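Local coordinates for protein phosphoribosylformylglycinamidine synthase 2 (Thermus thermophilus, PDB 3VIU) that belongs to the PurM-like (AIR synthase-related) family, carries two tandem copies of the two-domain PurM unit in one chain, and holds bound adenosine-5'-diphosphate and magnesium, at residues 408-411 with 412-416; 129-132 with 133-136; 321-324 with 325-328. All coordinates share one frame; numbering follows the deposited sequence.

Contact 1: residues 408-411 with 412-416; sequences EAVY and ERYDH
Tyr-414 folds back on the short helix 408-411, and its ring meets both Val-410 and Tyr-411. The edge of the Tyr-414 ring abuts Tyr-411, CE2 of Tyr-414 lying 3.5 Å from CD1 of Tyr-411. The two ring planes are inclined at 67°, an oblique pairing. Val-410 bridges the two aromatics: CG1, anti to the backbone N (chi1 168°), sits over the centre of the Tyr-411 ring and also reaches OH of Tyr-414 at 3.6 Å. That buried hydroxyl has no polar partner in the model. The helix unwinds here into the loop that leads to strand 422-424, an outermost strand of the sheet in the second PurM-like N-terminal domain. The backbone bonding changes spacing: Glu-412 N to Glu-408 O is a weak i to i-4 bond, whereas Arg-413 N to Val-410 O (2.9 Å) and Tyr-414 N to Tyr-411 O (3.2 Å) span three residues. OE2 of Glu-412 touches the CG methylene of Glu-408 at 3.3 Å, the two carboxylate planes 41° apart. Glu-412 OE2 is salt-bridged to Arg-720, which probably offsets the like charge of the Glu-408 carboxylate, and Arg-413 pairs with Asp-724, tying the turn to the chain's C-terminal end.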
ATOM      1  N   GLU A 408      -1.591 -14.154 -12.594  1.00 25.30           N
ATOM      2  CA  GLU A 408      -0.408 -14.947 -12.918  1.00 28.44           C
ATOM      3  C   GLU A 408       0.528 -14.314 -13.966  1.00 29.57           C
ATOM      4  O   GLU A 408       1.747 -14.290 -13.789  1.00 28.42           O
ATOM      5  CB  GLU A 408      -0.877 -16.325 -13.387  1.00 32.97           C
ATOM      6  CG  GLU A 408       0.063 -17.485 -13.122  1.00 38.27           C
ATOM      7  CD  GLU A 408      -0.680 -18.827 -13.094  1.00 42.86           C
ATOM      8  OE1 GLU A 408      -1.532 -19.076 -13.984  1.00 42.46           O
ATOM      9  OE2 GLU A 408      -0.405 -19.639 -12.180  1.00 45.41           O
ATOM     10  N   ALA A 409      -0.038 -13.799 -15.053  1.00 30.19           N
ATOM     11  CA  ALA A 409       0.770 -13.190 -16.106  1.00 31.47           C
ATOM     12  C   ALA A 409       1.506 -11.944 -15.615  1.00 32.08           C
ATOM     13  O   ALA A 409       2.481 -11.511 -16.230  1.00 32.76           O
ATOM     14  CB  ALA A 409      -0.109 -12.845 -17.316  1.00 29.84           C
ATOM     15  N   VAL A 410       1.040 -11.374 -14.510  1.00 31.78           N
ATOM     16  CA  VAL A 410       1.669 -10.180 -13.951  1.00 32.04           C
ATOM     17  C   VAL A 410       2.923 -10.509 -13.129  1.00 32.91           C
ATOM     18  O   VAL A 410       4.030 -10.082 -13.471  1.00 30.18           O
ATOM     19  CB  VAL A 410       0.663  -9.394 -13.075  1.00 31.12           C
ATOM     20  CG1 VAL A 410       1.384  -8.329 -12.250  1.00 29.25           C
ATOM     21  CG2 VAL A 410      -0.391  -8.759 -13.967  1.00 28.46           C
ATOM     22  N   TYR A 411       2.743 -11.276 -12.054  1.00 33.93           N
ATOM     23  CA  TYR A 411       3.849 -11.657 -11.175  1.00 35.94           C
ATOM     24  C   TYR A 411       4.916 -12.514 -11.848  1.00 36.33           C
ATOM     25  O   TYR A 411       5.989 -12.726 -11.287  1.00 36.98           O
ATOM     26  CB  TYR A 411       3.292 -12.347  -9.926  1.00 37.52           C
ATOM     27  CG  TYR A 411       2.402 -11.406  -9.156  1.00 42.16           C
ATOM     28  CD1 TYR A 411       2.930 -10.257  -8.562  1.00 43.29           C
ATOM     29  CD2 TYR A 411       1.015 -11.579  -9.138  1.00 43.42           C
ATOM     30  CE1 TYR A 411       2.103  -9.290  -7.983  1.00 44.72           C
ATOM     31  CE2 TYR A 411       0.175 -10.617  -8.562  1.00 45.03           C
ATOM     32  CZ  TYR A 411       0.728  -9.472  -7.992  1.00 46.17           C
ATOM     33  OH  TYR A 411      -0.088  -8.491  -7.472  1.00 46.32           O
ATOM     34  N   GLU A 412       4.624 -12.999 -13.051  1.00 37.31           N
ATOM     35  CA  GLU A 412       5.579 -13.804 -13.803  1.00 37.66           C
ATOM     36  C   GLU A 412       6.663 -12.885 -14.372  1.00 38.14           C
ATOM     37  O   GLU A 412       7.701 -13.346 -14.854  1.00 38.23           O
ATOM     38  CB  GLU A 412       4.874 -14.552 -14.939  1.00 38.33           C
ATOM     39  CG  GLU A 412       4.536 -16.004 -14.612  1.00 41.21           C
ATOM     40  CD  GLU A 412       3.611 -16.642 -15.645  1.00 42.89           C
ATOM     41  OE1 GLU A 412       3.855 -16.453 -16.857  1.00 43.20           O
ATOM     42  OE2 GLU A 412       2.648 -17.338 -15.244  1.00 40.92           O
ATOM     43  N   ARG A 413       6.416 -11.580 -14.311  1.00 37.05           N
ATOM     44  CA  ARG A 413       7.371 -10.597 -14.806  1.00 36.82           C
ATOM     45  C   ARG A 413       8.438 -10.356 -13.749  1.00 38.35           C
ATOM     46  O   ARG A 413       9.535  -9.901 -14.059  1.00 38.27           O
ATOM     47  CB  ARG A 413       6.677  -9.260 -15.098  1.00 35.94           C
ATOM     48  CG  ARG A 413       5.627  -9.281 -16.189  1.00 34.13           C
ATOM     49  CD  ARG A 413       6.240  -9.652 -17.525  1.00 33.91           C
ATOM     50  NE  ARG A 413       5.277  -9.513 -18.607  1.00 33.29           N
ATOM     51  CZ  ARG A 413       4.694  -8.369 -18.938  1.00 33.50           C
ATOM     52  NH1 ARG A 413       4.980  -7.267 -18.268  1.00 34.81           N
ATOM     53  NH2 ARG A 413       3.828  -8.326 -19.940  1.00 36.01           N
ATOM     54  N   TYR A 414       8.109 -10.670 -12.499  1.00 39.96           N
ATOM     55  CA  TYR A 414       9.022 -10.439 -11.384  1.00 42.30           C
ATOM     56  C   TYR A 414       9.743 -11.687 -10.864  1.00 43.31           C
ATOM     57  O   TYR A 414       9.175 -12.782 -10.836  1.00 42.88           O
ATOM     58  CB  TYR A 414       8.255  -9.790 -10.224  1.00 42.70           C
ATOM     59  CG  TYR A 414       7.165  -8.816 -10.642  1.00 42.64           C
ATOM     60  CD1 TYR A 414       7.422  -7.790 -11.557  1.00 42.30           C
ATOM     61  CD2 TYR A 414       5.882  -8.902 -10.094  1.00 42.82           C
ATOM     62  CE1 TYR A 414       6.427  -6.868 -11.912  1.00 41.95           C
ATOM     63  CE2 TYR A 414       4.881  -7.989 -10.439  1.00 41.94           C
ATOM     64  CZ  TYR A 414       5.159  -6.974 -11.347  1.00 43.45           C
ATOM     65  OH  TYR A 414       4.174  -6.064 -11.677  1.00 41.72           O
ATOM     66  N   ASP A 415      10.996 -11.505 -10.449  1.00 44.20           N
ATOM     67  CA  ASP A 415      11.797 -12.595  -9.894  1.00 45.93           C
ATOM     68  C   ASP A 415      12.441 -12.174  -8.574  1.00 45.64           C
ATOM     69  O   ASP A 415      12.118 -11.120  -8.030  1.00 45.08           O
ATOM     70  CB  ASP A 415      12.871 -13.063 -10.895  1.00 48.28           C
ATOM     71  CG  ASP A 415      13.608 -11.910 -11.569  1.00 50.10           C
ATOM     72  OD1 ASP A 415      14.272 -11.120 -10.868  1.00 51.62           O
ATOM     73  OD2 ASP A 415      13.530 -11.798 -12.813  1.00 50.87           O
ATOM     74  N   HIS A 416      13.340 -13.007  -8.061  1.00 45.91           N
ATOM     75  CA  HIS A 416      14.033 -12.745  -6.800  1.00 45.70           C
ATOM     76  C   HIS A 416      13.210 -13.113  -5.571  1.00 45.93           C
ATOM     77  O   HIS A 416      13.351 -12.486  -4.521  1.00 45.28           O
ATOM     78  CB  HIS A 416      14.443 -11.275  -6.687  1.00 45.65           C
ATOM     79  CG  HIS A 416      15.496 -10.860  -7.663  1.00 46.30           C
ATOM     80  ND1 HIS A 416      16.727 -11.478  -7.737  1.00 46.88           N
ATOM     81  CD2 HIS A 416      15.511  -9.877  -8.594  1.00 45.88           C
ATOM     82  CE1 HIS A 416      17.454 -10.892  -8.672  1.00 46.79           C
ATOM     83  NE2 HIS A 416      16.739  -9.918  -9.207  1.00 47.01           N
TER

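Contact 2: residues 129-132 with 133-136; sequences PEEA and RSRY
Arg-135 curls back over the start of its own helix and lays its guanidinium against the backbone of residues 129-132. This is the close-packed part of the contact. CA of Ala-132 lies 3.8 Å above one face of the guanidinium, offset toward the rim, while the carbonyl oxygens of Pro-129 and Glu-130 stand at its edge near the plane. NH1 of Arg-135 gives a weak hydrogen bond to Glu-130 O (2.8 Å), bent to 127° at the hydrogen. The bend that turns the group toward the preceding loop is at chi3 (-61°), and CG beneath it rests 3.6 Å from Pro-129 O. Glu-131 occupies the N-cap position of helix 132-152, which follows strand 116-126 in the first PurM-like N-terminal domain. The first helical turn is set by the bonds Arg-135 N to Glu-131 O (3.2 Å) and Tyr-136 N to Ala-132 O (2.9 Å). Packing is looser between Glu-131 and Ser-134, whose nearest side-chain atoms, CB of Glu-131 and OG of Ser-134, are 4.0 Å apart. A water bridges the two side chains, donating to Glu-131 OE1 at 2.7 Å and to Ser-134 OG at 2.6 Å. Each end has a further partner: Glu-131 forms a salt bridge with Arg-168, and Ser-134 OG is hydrogen-bonded to Pro-128 O. On the exposed side, the extended Arg-133 takes its guanidinium to Ala-92 O, a hydrogen bond from NH2.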
ATOM      1  N   PRO A 129     -10.885  -3.050 -18.549  1.00 20.31           N
ATOM      2  CA  PRO A 129      -9.868  -3.806 -19.293  1.00 19.38           C
ATOM      3  C   PRO A 129     -10.057  -3.997 -20.790  1.00 20.47           C
ATOM      4  O   PRO A 129      -9.163  -4.517 -21.453  1.00 23.50           O
ATOM      5  CB  PRO A 129      -9.836  -5.137 -18.558  1.00 17.84           C
ATOM      6  CG  PRO A 129     -11.277  -5.341 -18.239  1.00 20.26           C
ATOM      7  CD  PRO A 129     -11.709  -3.964 -17.732  1.00 20.68           C
ATOM      8  N   GLU A 130     -11.204  -3.597 -21.328  1.00 21.14           N
ATOM      9  CA  GLU A 130     -11.449  -3.753 -22.763  1.00 24.11           C
ATOM     10  C   GLU A 130     -10.996  -2.512 -23.523  1.00 22.90           C
ATOM     11  O   GLU A 130     -10.768  -2.561 -24.729  1.00 24.73           O
ATOM     12  CB  GLU A 130     -12.940  -3.984 -23.048  1.00 27.65           C
ATOM     13  CG  GLU A 130     -13.823  -2.772 -22.751  1.00 30.59           C
ATOM     14  CD  GLU A 130     -14.355  -2.766 -21.326  1.00 34.89           C
ATOM     15  OE1 GLU A 130     -13.619  -3.187 -20.405  1.00 36.03           O
ATOM     16  OE2 GLU A 130     -15.510  -2.327 -21.124  1.00 36.88           O
ATOM     17  N   GLU A 131     -10.874  -1.401 -22.807  1.00 22.08           N
ATOM     18  CA  GLU A 131     -10.456  -0.130 -23.388  1.00 20.23           C
ATOM     19  C   GLU A 131      -8.959  -0.053 -23.640  1.00 20.79           C
ATOM     20  O   GLU A 131      -8.150  -0.405 -22.781  1.00 21.45           O
ATOM     21  CB  GLU A 131     -10.896   1.003 -22.476  1.00 17.86           C
ATOM     22  CG  GLU A 131     -12.387   1.125 -22.430  1.00 20.05           C
ATOM     23  CD  GLU A 131     -12.873   1.997 -21.306  1.00 21.53           C
ATOM     24  OE1 GLU A 131     -12.151   2.951 -20.950  1.00 22.97           O
ATOM     25  OE2 GLU A 131     -13.983   1.735 -20.787  1.00 21.36           O
ATOM     26  N   ALA A 132      -8.603   0.425 -24.826  1.00 21.09           N
ATOM     27  CA  ALA A 132      -7.212   0.542 -25.243  1.00 21.19           C
ATOM     28  C   ALA A 132      -6.293   1.211 -24.235  1.00 20.19           C
ATOM     29  O   ALA A 132      -5.221   0.688 -23.937  1.00 21.44           O
ATOM     30  CB  ALA A 132      -7.128   1.276 -26.580  1.00 20.72           C
ATOM     31  N   ARG A 133      -6.692   2.361 -23.707  1.00 19.72           N
ATOM     32  CA  ARG A 133      -5.821   3.043 -22.760  1.00 19.74           C
ATOM     33  C   ARG A 133      -5.599   2.216 -21.509  1.00 19.22           C
ATOM     34  O   ARG A 133      -4.480   2.136 -21.008  1.00 18.79           O
ATOM     35  CB  ARG A 133      -6.360   4.431 -22.389  1.00 19.06           C
ATOM     36  CG  ARG A 133      -5.380   5.237 -21.525  1.00 20.49           C
ATOM     37  CD  ARG A 133      -5.834   6.682 -21.337  1.00 21.94           C
ATOM     38  NE  ARG A 133      -5.026   7.439 -20.376  1.00 19.12           N
ATOM     39  CZ  ARG A 133      -3.705   7.594 -20.447  1.00 19.62           C
ATOM     40  NH1 ARG A 133      -3.016   7.036 -21.435  1.00 21.11           N
ATOM     41  NH2 ARG A 133      -3.070   8.328 -19.539  1.00 16.49           N
ATOM     42  N   SER A 134      -6.651   1.580 -21.007  1.00 19.03           N
ATOM     43  CA  SER A 134      -6.499   0.764 -19.812  1.00 20.83           C
ATOM     44  C   SER A 134      -5.422  -0.292 -20.032  1.00 20.85           C
ATOM     45  O   SER A 134      -4.578  -0.512 -19.164  1.00 21.36           O
ATOM     46  CB  SER A 134      -7.821   0.090 -19.444  1.00 22.23           C
ATOM     47  OG  SER A 134      -8.801   1.050 -19.121  1.00 22.76           O
ATOM     48  N   ARG A 135      -5.449  -0.941 -21.192  1.00 21.92           N
ATOM     49  CA  ARG A 135      -4.451  -1.959 -21.498  1.00 23.58           C
ATOM     50  C   ARG A 135      -3.073  -1.318 -21.566  1.00 21.91           C
ATOM     51  O   ARG A 135      -2.097  -1.858 -21.050  1.00 22.07           O
ATOM     52  CB  ARG A 135      -4.749  -2.646 -22.834  1.00 25.63           C
ATOM     53  CG  ARG A 135      -5.915  -3.619 -22.811  1.00 31.23           C
ATOM     54  CD  ARG A 135      -5.865  -4.553 -24.027  1.00 35.98           C
ATOM     55  NE  ARG A 135      -5.949  -3.842 -25.306  1.00 40.90           N
ATOM     56  CZ  ARG A 135      -7.082  -3.423 -25.870  1.00 42.84           C
ATOM     57  NH1 ARG A 135      -8.250  -3.643 -25.272  1.00 42.14           N
ATOM     58  NH2 ARG A 135      -7.050  -2.783 -27.036  1.00 41.20           N
ATOM     59  N   TYR A 136      -2.999  -0.161 -22.210  1.00 20.88           N
ATOM     60  CA  TYR A 136      -1.734   0.546 -22.338  1.00 19.52           C
ATOM     61  C   TYR A 136      -1.111   0.836 -20.962  1.00 18.38           C
ATOM     62  O   TYR A 136       0.033   0.473 -20.701  1.00 19.84           O
ATOM     63  CB  TYR A 136      -1.940   1.861 -23.100  1.00 17.66           C
ATOM     64  CG  TYR A 136      -0.679   2.682 -23.254  1.00 18.16           C
ATOM     65  CD1 TYR A 136       0.266   2.369 -24.229  1.00 18.59           C
ATOM     66  CD2 TYR A 136      -0.421   3.758 -22.409  1.00 18.00           C
ATOM     67  CE1 TYR A 136       1.439   3.106 -24.359  1.00 18.27           C
ATOM     68  CE2 TYR A 136       0.748   4.503 -22.527  1.00 18.34           C
ATOM     69  CZ  TYR A 136       1.674   4.171 -23.505  1.00 19.43           C
ATOM     70  OH  TYR A 136       2.841   4.897 -23.618  1.00 18.61           O
TER
HETATM   71  O   HOH W   1      -9.598   3.301 -20.115  1.00 29.58           O

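Contact 3: residues 321-324 with 325-328; sequences EEVF and GRWG
Arg-326 bends back along the last turn of helix 317-326, its guanidinium lying over the backbone of Glu-322 and Val-323. Glu-322 O and Val-323 CA are both 3.8 Å above one face, each offset toward the rim, and NH2 of Arg-326 touches CG2 of Val-323 at 3.6 Å. The turn at chi3 (-82°) brings the group back against the helix. Trp-327 approaches differently, presenting the edge of its indole, with CD1 3.3 Å from Val-323 O. Beneath these side chains, Gly-325 N is bonded to Glu-321 O and Arg-326 N to Glu-322 O, both at 2.8 Å. The helix then ends in a Schellman motif: Gly-328, with positive phi (66°), is the C-prime residue, Gly-328 N bonds to Gly-325 O, and Leu-329 N reaches Phe-324 O. At the outer margin a water bridges Glu-322 and Arg-326, too far apart for a direct salt bridge, donating to OE2 of Glu-322 (2.7 Å) and accepting from NH1 of Arg-326 (3.1 Å). Glu-322 is itself salt-bridged to Lys-318. Farther out, Glu-247 of helix 235-250 holds both flat groups, OE1 in a salt bridge to Arg-326 NH2 and OE2 accepting a hydrogen bond from Trp-327 NE1, while Val-323 and Phe-324 pack on the same helix.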
ATOM      1  N   GLU A 321      32.611   7.677   4.561  1.00 25.99           N
ATOM      2  CA  GLU A 321      33.166   7.808   3.217  1.00 26.98           C
ATOM      3  C   GLU A 321      33.673   6.463   2.716  1.00 25.25           C
ATOM      4  O   GLU A 321      33.428   6.079   1.570  1.00 23.43           O
ATOM      5  CB  GLU A 321      34.300   8.838   3.219  1.00 28.14           C
ATOM      6  CG  GLU A 321      33.962  10.089   4.016  1.00 33.62           C
ATOM      7  CD  GLU A 321      35.029  11.164   3.939  1.00 36.47           C
ATOM      8  OE1 GLU A 321      36.233  10.817   3.931  1.00 38.81           O
ATOM      9  OE2 GLU A 321      34.657  12.359   3.904  1.00 36.98           O
ATOM     10  N   GLU A 322      34.365   5.744   3.591  1.00 25.26           N
ATOM     11  CA  GLU A 322      34.915   4.443   3.243  1.00 26.70           C
ATOM     12  C   GLU A 322      33.812   3.450   2.914  1.00 25.74           C
ATOM     13  O   GLU A 322      33.934   2.669   1.964  1.00 24.78           O
ATOM     14  CB  GLU A 322      35.815   3.937   4.376  1.00 27.66           C
ATOM     15  CG  GLU A 322      37.056   4.823   4.541  1.00 32.74           C
ATOM     16  CD  GLU A 322      37.985   4.385   5.655  1.00 33.95           C
ATOM     17  OE1 GLU A 322      39.007   5.072   5.867  1.00 34.92           O
ATOM     18  OE2 GLU A 322      37.698   3.361   6.314  1.00 35.63           O
ATOM     19  N   VAL A 323      32.729   3.488   3.683  1.00 24.30           N
ATOM     20  CA  VAL A 323      31.611   2.602   3.410  1.00 23.52           C
ATOM     21  C   VAL A 323      31.186   2.785   1.957  1.00 24.15           C
ATOM     22  O   VAL A 323      31.069   1.813   1.215  1.00 24.33           O
ATOM     23  CB  VAL A 323      30.405   2.897   4.316  1.00 22.72           C
ATOM     24  CG1 VAL A 323      29.186   2.127   3.819  1.00 23.95           C
ATOM     25  CG2 VAL A 323      30.716   2.482   5.741  1.00 23.54           C
ATOM     26  N   PHE A 324      30.970   4.029   1.544  1.00 24.67           N
ATOM     27  CA  PHE A 324      30.562   4.277   0.169  1.00 26.87           C
ATOM     28  C   PHE A 324      31.674   3.970  -0.807  1.00 27.64           C
ATOM     29  O   PHE A 324      31.415   3.550  -1.931  1.00 28.71           O
ATOM     30  CB  PHE A 324      30.075   5.716  -0.002  1.00 25.94           C
ATOM     31  CG  PHE A 324      28.679   5.923   0.486  1.00 26.88           C
ATOM     32  CD1 PHE A 324      28.360   5.718   1.823  1.00 26.29           C
ATOM     33  CD2 PHE A 324      27.664   6.260  -0.399  1.00 26.30           C
ATOM     34  CE1 PHE A 324      27.058   5.839   2.268  1.00 27.68           C
ATOM     35  CE2 PHE A 324      26.355   6.384   0.034  1.00 26.31           C
ATOM     36  CZ  PHE A 324      26.047   6.173   1.369  1.00 28.40           C
ATOM     37  N   GLY A 325      32.914   4.176  -0.380  1.00 28.97           N
ATOM     38  CA  GLY A 325      34.036   3.876  -1.251  1.00 28.70           C
ATOM     39  C   GLY A 325      34.013   2.396  -1.601  1.00 28.51           C
ATOM     40  O   GLY A 325      34.243   2.013  -2.746  1.00 27.38           O
ATOM     41  N   ARG A 326      33.717   1.564  -0.606  1.00 28.44           N
ATOM     42  CA  ARG A 326      33.658   0.122  -0.810  1.00 29.64           C
ATOM     43  C   ARG A 326      32.620  -0.284  -1.857  1.00 29.72           C
ATOM     44  O   ARG A 326      32.811  -1.270  -2.575  1.00 29.28           O
ATOM     45  CB  ARG A 326      33.363  -0.593   0.512  1.00 29.71           C
ATOM     46  CG  ARG A 326      34.543  -0.626   1.465  1.00 30.26           C
ATOM     47  CD  ARG A 326      34.368  -1.719   2.503  1.00 30.12           C
ATOM     48  NE  ARG A 326      33.509  -1.319   3.613  1.00 31.08           N
ATOM     49  CZ  ARG A 326      33.885  -0.493   4.583  1.00 30.46           C
ATOM     50  NH1 ARG A 326      35.106   0.026   4.579  1.00 31.10           N
ATOM     51  NH2 ARG A 326      33.042  -0.195   5.564  1.00 31.07           N
ATOM     52  N   TRP A 327      31.524   0.468  -1.943  1.00 28.32           N
ATOM     53  CA  TRP A 327      30.486   0.165  -2.926  1.00 27.38           C
ATOM     54  C   TRP A 327      30.630   0.995  -4.203  1.00 27.09           C
ATOM     55  O   TRP A 327      29.700   1.104  -4.995  1.00 26.09           O
ATOM     56  CB  TRP A 327      29.094   0.357  -2.312  1.00 25.11           C
ATOM     57  CG  TRP A 327      28.811  -0.650  -1.243  1.00 24.76           C
ATOM     58  CD1 TRP A 327      29.056  -0.520   0.097  1.00 23.34           C
ATOM     59  CD2 TRP A 327      28.331  -1.988  -1.435  1.00 23.41           C
ATOM     60  NE1 TRP A 327      28.766  -1.694   0.748  1.00 20.88           N
ATOM     61  CE2 TRP A 327      28.319  -2.612  -0.166  1.00 22.53           C
ATOM     62  CE3 TRP A 327      27.916  -2.723  -2.557  1.00 24.06           C
ATOM     63  CZ2 TRP A 327      27.905  -3.943   0.015  1.00 22.84           C
ATOM     64  CZ3 TRP A 327      27.505  -4.048  -2.378  1.00 22.28           C
ATOM     65  CH2 TRP A 327      27.504  -4.642  -1.099  1.00 21.76           C
ATOM     66  N   GLY A 328      31.814   1.568  -4.397  1.00 27.12           N
ATOM     67  CA  GLY A 328      32.070   2.361  -5.586  1.00 28.19           C
ATOM     68  C   GLY A 328      31.274   3.644  -5.704  1.00 27.41           C
ATOM     69  O   GLY A 328      31.044   4.128  -6.807  1.00 26.61           O
TER
HETATM   70  O   HOH W   2      36.187   1.317   7.189  1.00 30.04           O

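Along the chain the order is contact 2, contact 3, contact 1. Contact 2 starts helix 132-152 of the first PurM-like N-terminal domain, and contact 3 ends helix 317-326 in the C-terminal domain that follows; their centres are about 46 Å apart. Contact 1, whose centre is about 18 Å from that of the chain, leads into the second PurM-like unit, yet its Arg-413 and Tyr-414 rest on Val-142 of the very helix that contact 2 begins. Contacts 1 and 2 nevertheless do not touch, their nearest atoms being about 9 Å apart. The linking turn is thus packed against the first unit, while contact 3 lies at the periphery, its centre about 33 Å from the centre of the chain and about as far from that of contact 1.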